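Local coordinates for Isomerase/lactonizing enzyme (Agrobacterium fabrum str. C58, PDB 2NQL), which belongs to the mandelate racemase/muconate lactonizing enzyme family of the enolase superfamily and binds a sodium ion in its barrel domain, at residues F238-E252 / A276-P288. Sequence-based numbering, arbitrary orientation.
Sequences FAEAPVWTEDIAGLE and ARIERCRIAIVQP. With NA (sodium ion), chain G.
Arg277 bends at chi2 (90°) and Arg280 at chi3 (66°), which brings both guanidinium groups against Ile248. In the enolase-type barrel, the contact sets strand 239-240 and the start of helix 248-255 against the end of helix 271-278 and the following strand 285-286; strand 262-264 lies between the two strands. Ile248 CD1 sits over the centre of the Arg277 guanidinium, 3.9 Å above its plane. In that plane, Arg277 NH2 gives a nearly straight hydrogen bond (172°) to Thr245 O, 3.1 Å away. A water accepts from Arg277 NE and donates to Thr245 O, so the loop carbonyl is gripped twice. Ile248 CG2 covers a face of the Arg280 guanidinium near its rim, while Glu252 OE1 meets Arg280 NE at the edge, a 3.3 Å salt bridge. Beyond the contact, Arg277 NH1 bonds to Asp273 O, Glu252 pairs with Lys256, and Arg280 with Glu279 of the second subunit. Leu251 CG packs on Cys281 SG at 3.8 Å. At the metal end, Glu240 OE2 binds the sodium ion with Glu266, while Glu240 OE1 pairs with Lys184 and accepts from Gln287 NE2 (3.0 Å), which comes from above the carboxylate plane. Gln287 OE1 accepts from a water that also binds the sodium ion, 2.9 Å from that water's oxygen.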
loop_
_atom_site.group_PDB
_atom_site.type_symbol
_atom_site.label_atom_id
_atom_site.label_comp_id
_atom_site.label_asym_id
_atom_site.label_seq_id
_atom_site.Cartn_x
_atom_site.Cartn_y
_atom_site.Cartn_z
ATOM N N PHE A 238 14.710 7.616 -23.075
ATOM C CA PHE A 238 13.563 6.815 -22.674
ATOM C C PHE A 238 12.359 7.706 -22.388
ATOM O O PHE A 238 12.508 8.926 -22.179
ATOM C CB PHE A 238 13.895 5.876 -21.503
ATOM C CG PHE A 238 14.402 6.578 -20.251
ATOM C CD1 PHE A 238 13.512 7.169 -19.348
ATOM C CD2 PHE A 238 15.762 6.605 -19.955
ATOM C CE1 PHE A 238 13.967 7.793 -18.167
ATOM C CE2 PHE A 238 16.238 7.224 -18.783
ATOM C CZ PHE A 238 15.330 7.836 -17.891
ATOM N N ALA A 239 11.174 7.095 -22.382
ATOM C CA ALA A 239 9.947 7.756 -21.946
ATOM C C ALA A 239 9.562 7.111 -20.623
ATOM O O ALA A 239 9.340 5.909 -20.561
ATOM C CB ALA A 239 8.829 7.583 -22.990
ATOM N N GLU A 240 9.548 7.916 -19.567
ATOM C CA GLU A 240 9.322 7.393 -18.218
ATOM C C GLU A 240 7.868 7.653 -17.802
ATOM O O GLU A 240 7.325 8.722 -18.094
ATOM C CB GLU A 240 10.321 8.032 -17.246
ATOM C CG GLU A 240 9.890 8.013 -15.792
ATOM C CD GLU A 240 10.858 8.746 -14.887
ATOM O OE1 GLU A 240 12.012 8.984 -15.283
ATOM O OE2 GLU A 240 10.496 9.037 -13.722
ATOM N N ALA A 241 7.255 6.675 -17.123
ATOM C CA ALA A 241 5.918 6.834 -16.496
ATOM C C ALA A 241 4.879 7.412 -17.478
ATOM O O ALA A 241 4.329 8.509 -17.256
ATOM C CB ALA A 241 6.013 7.697 -15.209
ATOM N N PRO A 242 4.656 6.711 -18.604
ATOM C CA PRO A 242 3.745 7.246 -19.625
ATOM C C PRO A 242 2.268 7.320 -19.190
ATOM O O PRO A 242 1.520 8.179 -19.670
ATOM C CB PRO A 242 3.906 6.251 -20.773
ATOM C CG PRO A 242 4.334 4.992 -20.142
ATOM C CD PRO A 242 5.221 5.407 -19.006
ATOM N N VAL A 243 1.858 6.417 -18.300
ATOM C CA VAL A 243 0.456 6.339 -17.846
ATOM C C VAL A 243 0.403 6.159 -16.330
ATOM O O VAL A 243 1.441 6.010 -15.697
ATOM C CB VAL A 243 -0.344 5.199 -18.549
ATOM C CG1 VAL A 243 -0.478 5.486 -20.024
ATOM C CG2 VAL A 243 0.322 3.869 -18.346
ATOM N N TRP A 244 -0.801 6.176 -15.754
ATOM C CA TRP A 244 -0.960 5.954 -14.316
ATOM C C TRP A 244 -0.417 4.608 -13.895
ATOM O O TRP A 244 -0.458 3.640 -14.663
ATOM C CB TRP A 244 -2.421 6.072 -13.909
ATOM C CG TRP A 244 -2.999 7.395 -14.194
ATOM C CD1 TRP A 244 -3.854 7.709 -15.208
ATOM C CD2 TRP A 244 -2.786 8.608 -13.451
ATOM N NE1 TRP A 244 -4.189 9.042 -15.143
ATOM C CE2 TRP A 244 -3.555 9.614 -14.072
ATOM C CE3 TRP A 244 -2.032 8.933 -12.315
ATOM C CZ2 TRP A 244 -3.585 10.931 -13.602
ATOM C CZ3 TRP A 244 -2.054 10.244 -11.852
ATOM C CH2 TRP A 244 -2.821 11.229 -12.498
ATOM N N THR A 245 0.107 4.553 -12.673
ATOM C CA THR A 245 0.691 3.330 -12.107
ATOM C C THR A 245 -0.253 2.119 -12.147
ATOM O O THR A 245 0.151 0.998 -12.461
ATOM C CB THR A 245 1.082 3.536 -10.623
ATOM O OG1 THR A 245 1.800 4.765 -10.463
ATOM C CG2 THR A 245 1.920 2.358 -10.127
ATOM N N GLU A 246 -1.520 2.361 -11.850
ATOM C CA GLU A 246 -2.481 1.261 -11.704
ATOM C C GLU A 246 -2.871 0.656 -13.059
ATOM O O GLU A 246 -3.382 -0.470 -13.128
ATOM C CB GLU A 246 -3.725 1.771 -10.983
ATOM C CG GLU A 246 -3.449 2.503 -9.686
ATOM C CD GLU A 246 -3.395 4.022 -9.843
ATOM O OE1 GLU A 246 -2.913 4.525 -10.894
ATOM O OE2 GLU A 246 -3.823 4.729 -8.911
ATOM N N ASP A 247 -2.608 1.411 -14.130
ATOM C CA ASP A 247 -3.105 1.118 -15.476
ATOM C C ASP A 247 -2.120 0.217 -16.232
ATOM O O ASP A 247 -1.494 0.658 -17.191
ATOM C CB ASP A 247 -3.344 2.444 -16.220
ATOM C CG ASP A 247 -4.024 2.262 -17.584
ATOM O OD1 ASP A 247 -4.504 1.150 -17.893
ATOM O OD2 ASP A 247 -4.052 3.243 -18.359
ATOM N N ILE A 248 -1.988 -1.039 -15.782
ATOM C CA ILE A 248 -1.061 -2.016 -16.385
ATOM C C ILE A 248 -1.448 -2.328 -17.846
ATOM O O ILE A 248 -0.575 -2.457 -18.704
ATOM C CB ILE A 248 -0.914 -3.309 -15.516
ATOM C CG1 ILE A 248 -0.319 -2.971 -14.134
ATOM C CG2 ILE A 248 -0.032 -4.383 -16.211
ATOM C CD1 ILE A 248 -0.487 -4.067 -13.076
ATOM N N ALA A 249 -2.750 -2.402 -18.126
ATOM C CA ALA A 249 -3.240 -2.540 -19.505
ATOM C C ALA A 249 -2.798 -1.373 -20.398
ATOM O O ALA A 249 -2.398 -1.577 -21.552
ATOM C CB ALA A 249 -4.768 -2.678 -19.520
ATOM N N GLY A 250 -2.876 -0.156 -19.855
ATOM C CA GLY A 250 -2.431 1.049 -20.553
ATOM C C GLY A 250 -0.933 1.109 -20.788
ATOM O O GLY A 250 -0.484 1.542 -21.856
ATOM N N LEU A 251 -0.162 0.689 -19.781
ATOM C CA LEU A 251 1.295 0.566 -19.904
ATOM C C LEU A 251 1.673 -0.469 -20.965
ATOM O O LEU A 251 2.574 -0.228 -21.792
ATOM C CB LEU A 251 1.936 0.207 -18.552
ATOM C CG LEU A 251 3.477 0.111 -18.515
ATOM C CD1 LEU A 251 4.118 1.453 -18.854
ATOM C CD2 LEU A 251 3.930 -0.355 -17.153
ATOM N N GLU A 252 0.965 -1.601 -20.947
ATOM C CA GLU A 252 1.119 -2.623 -21.986
ATOM C C GLU A 252 0.923 -2.045 -23.389
ATOM O O GLU A 252 1.771 -2.225 -24.260
ATOM C CB GLU A 252 0.180 -3.801 -21.750
ATOM C CG GLU A 252 0.204 -4.841 -22.865
ATOM C CD GLU A 252 -0.527 -6.137 -22.519
ATOM O OE1 GLU A 252 -1.115 -6.259 -21.420
ATOM O OE2 GLU A 252 -0.505 -7.048 -23.365
ATOM N N ALA A 276 4.216 -8.007 -11.856
ATOM C CA ALA A 276 2.932 -7.616 -12.440
ATOM C C ALA A 276 3.050 -6.831 -13.748
ATOM O O ALA A 276 2.187 -6.958 -14.623
ATOM C CB ALA A 276 2.093 -6.854 -11.417
ATOM N N ARG A 277 4.121 -6.050 -13.904
ATOM C CA ARG A 277 4.302 -5.274 -15.139
ATOM C C ARG A 277 5.059 -6.021 -16.226
ATOM O O ARG A 277 4.664 -5.980 -17.385
ATOM C CB ARG A 277 4.956 -3.904 -14.883
ATOM C CG ARG A 277 3.992 -2.828 -14.443
ATOM C CD ARG A 277 3.880 -2.822 -12.940
ATOM N NE ARG A 277 2.848 -1.950 -12.414
ATOM C CZ ARG A 277 2.354 -2.060 -11.184
ATOM N NH1 ARG A 277 2.801 -3.016 -10.372
ATOM N NH2 ARG A 277 1.413 -1.219 -10.771
ATOM N N ILE A 278 6.137 -6.713 -15.866
ATOM C CA ILE A 278 6.990 -7.296 -16.890
ATOM C C ILE A 278 6.384 -8.566 -17.490
ATOM O O ILE A 278 6.708 -8.933 -18.619
ATOM C CB ILE A 278 8.455 -7.481 -16.421
ATOM C CG1 ILE A 278 8.570 -8.618 -15.389
ATOM C CG2 ILE A 278 9.023 -6.128 -15.887
ATOM C CD1 ILE A 278 9.984 -9.052 -15.093
ATOM N N GLU A 279 5.478 -9.204 -16.745
ATOM C CA GLU A 279 4.704 -10.346 -17.255
ATOM C C GLU A 279 3.720 -9.969 -18.376
ATOM O O GLU A 279 3.302 -10.827 -19.151
ATOM C CB GLU A 279 4.029 -11.117 -16.099
ATOM C CG GLU A 279 5.031 -11.960 -15.245
ATOM C CD GLU A 279 4.531 -12.366 -13.837
ATOM O OE1 GLU A 279 3.387 -12.026 -13.439
ATOM O OE2 GLU A 279 5.309 -13.032 -13.112
ATOM N N ARG A 280 3.396 -8.678 -18.480
ATOM C CA ARG A 280 2.465 -8.153 -19.480
ATOM C C ARG A 280 3.039 -7.112 -20.459
ATOM O O ARG A 280 2.568 -7.023 -21.589
ATOM C CB ARG A 280 1.239 -7.558 -18.784
ATOM C CG ARG A 280 0.306 -8.586 -18.155
ATOM C CD ARG A 280 -0.850 -7.898 -17.431
ATOM N NE ARG A 280 -1.733 -7.181 -18.353
ATOM C CZ ARG A 280 -2.896 -6.629 -18.009
ATOM N NH1 ARG A 280 -3.334 -6.703 -16.753
ATOM N NH2 ARG A 280 -3.623 -6.001 -18.926
ATOM N N CYS A 281 4.012 -6.304 -20.017
ATOM C CA CYS A 281 4.473 -5.113 -20.776
ATOM C C CYS A 281 5.914 -5.278 -21.275
ATOM O O CYS A 281 6.629 -6.164 -20.801
ATOM C CB CYS A 281 4.369 -3.829 -19.947
ATOM S SG CYS A 281 2.878 -3.654 -18.932
ATOM N N ARG A 282 6.311 -4.429 -22.234
ATOM C CA ARG A 282 7.709 -4.323 -22.691
ATOM C C ARG A 282 8.477 -3.197 -21.983
ATOM O O ARG A 282 8.439 -2.032 -22.391
ATOM C CB ARG A 282 7.780 -4.139 -24.207
ATOM C CG ARG A 282 7.795 -5.449 -24.963
ATOM C CD ARG A 282 7.623 -5.244 -26.452
ATOM N NE ARG A 282 6.879 -6.362 -27.025
ATOM C CZ ARG A 282 6.240 -6.330 -28.191
ATOM N NH1 ARG A 282 6.248 -5.228 -28.938
ATOM N NH2 ARG A 282 5.589 -7.409 -28.607
ATOM N N ILE A 283 9.153 -3.570 -20.901
ATOM C CA ILE A 283 9.794 -2.597 -20.019
ATOM C C ILE A 283 11.285 -2.632 -20.340
ATOM O O ILE A 283 11.949 -3.663 -20.190
ATOM C CB ILE A 283 9.521 -2.923 -18.499
ATOM C CG1 ILE A 283 8.009 -2.917 -18.159
ATOM C CG2 ILE A 283 10.311 -1.982 -17.573
ATOM C CD1 ILE A 283 7.210 -1.693 -18.648
ATOM N N ALA A 284 11.804 -1.492 -20.763
ATOM C CA ALA A 284 13.207 -1.397 -21.133
ATOM C C ALA A 284 14.074 -1.127 -19.908
ATOM O O ALA A 284 15.193 -1.635 -19.811
ATOM C CB ALA A 284 13.390 -0.321 -22.141
ATOM N N ILE A 285 13.550 -0.328 -18.974
ATOM C CA ILE A 285 14.330 0.167 -17.838
ATOM C C ILE A 285 13.441 0.117 -16.596
ATOM O O ILE A 285 12.291 0.547 -16.645
ATOM C CB ILE A 285 14.785 1.632 -18.067
ATOM C CG1 ILE A 285 15.784 1.722 -19.232
ATOM C CG2 ILE A 285 15.430 2.247 -16.799
ATOM C CD1 ILE A 285 15.685 3.023 -19.979
ATOM N N VAL A 286 13.986 -0.401 -15.503
ATOM C CA VAL A 286 13.396 -0.165 -14.186
ATOM C C VAL A 286 14.139 0.851 -13.338
ATOM O O VAL A 286 15.375 0.953 -13.375
ATOM C CB VAL A 286 13.088 -1.454 -13.399
ATOM C CG1 VAL A 286 12.059 -2.303 -14.157
ATOM C CG2 VAL A 286 14.350 -2.254 -13.098
ATOM N N GLN A 287 13.361 1.596 -12.562
ATOM C CA GLN A 287 13.840 2.807 -11.882
ATOM C C GLN A 287 13.538 2.777 -10.391
ATOM O O GLN A 287 12.816 3.673 -9.908
ATOM C CB GLN A 287 13.201 4.063 -12.502
ATOM C CG GLN A 287 13.476 4.225 -14.007
ATOM C CD GLN A 287 12.668 5.335 -14.610
ATOM O OE1 GLN A 287 11.445 5.304 -14.585
ATOM N NE2 GLN A 287 13.350 6.359 -15.121
ATOM N N PRO A 288 14.092 1.777 -9.663
ATOM C CA PRO A 288 13.720 1.646 -8.263
ATOM C C PRO A 288 14.136 2.868 -7.433
ATOM O O PRO A 288 15.161 3.498 -7.701
ATOM C CB PRO A 288 14.494 0.401 -7.806
ATOM C CG PRO A 288 15.641 0.267 -8.766
ATOM C CD PRO A 288 15.062 0.733 -10.061
HETATM NA NA NA G . 11.470 7.974 -11.974
HETATM O O HOH W 1 2.084 0.303 -14.055
HETATM O O HOH W 2 9.862 5.622 -12.569
HETATM O O HOH W 3 13.835 8.135 -12.076
#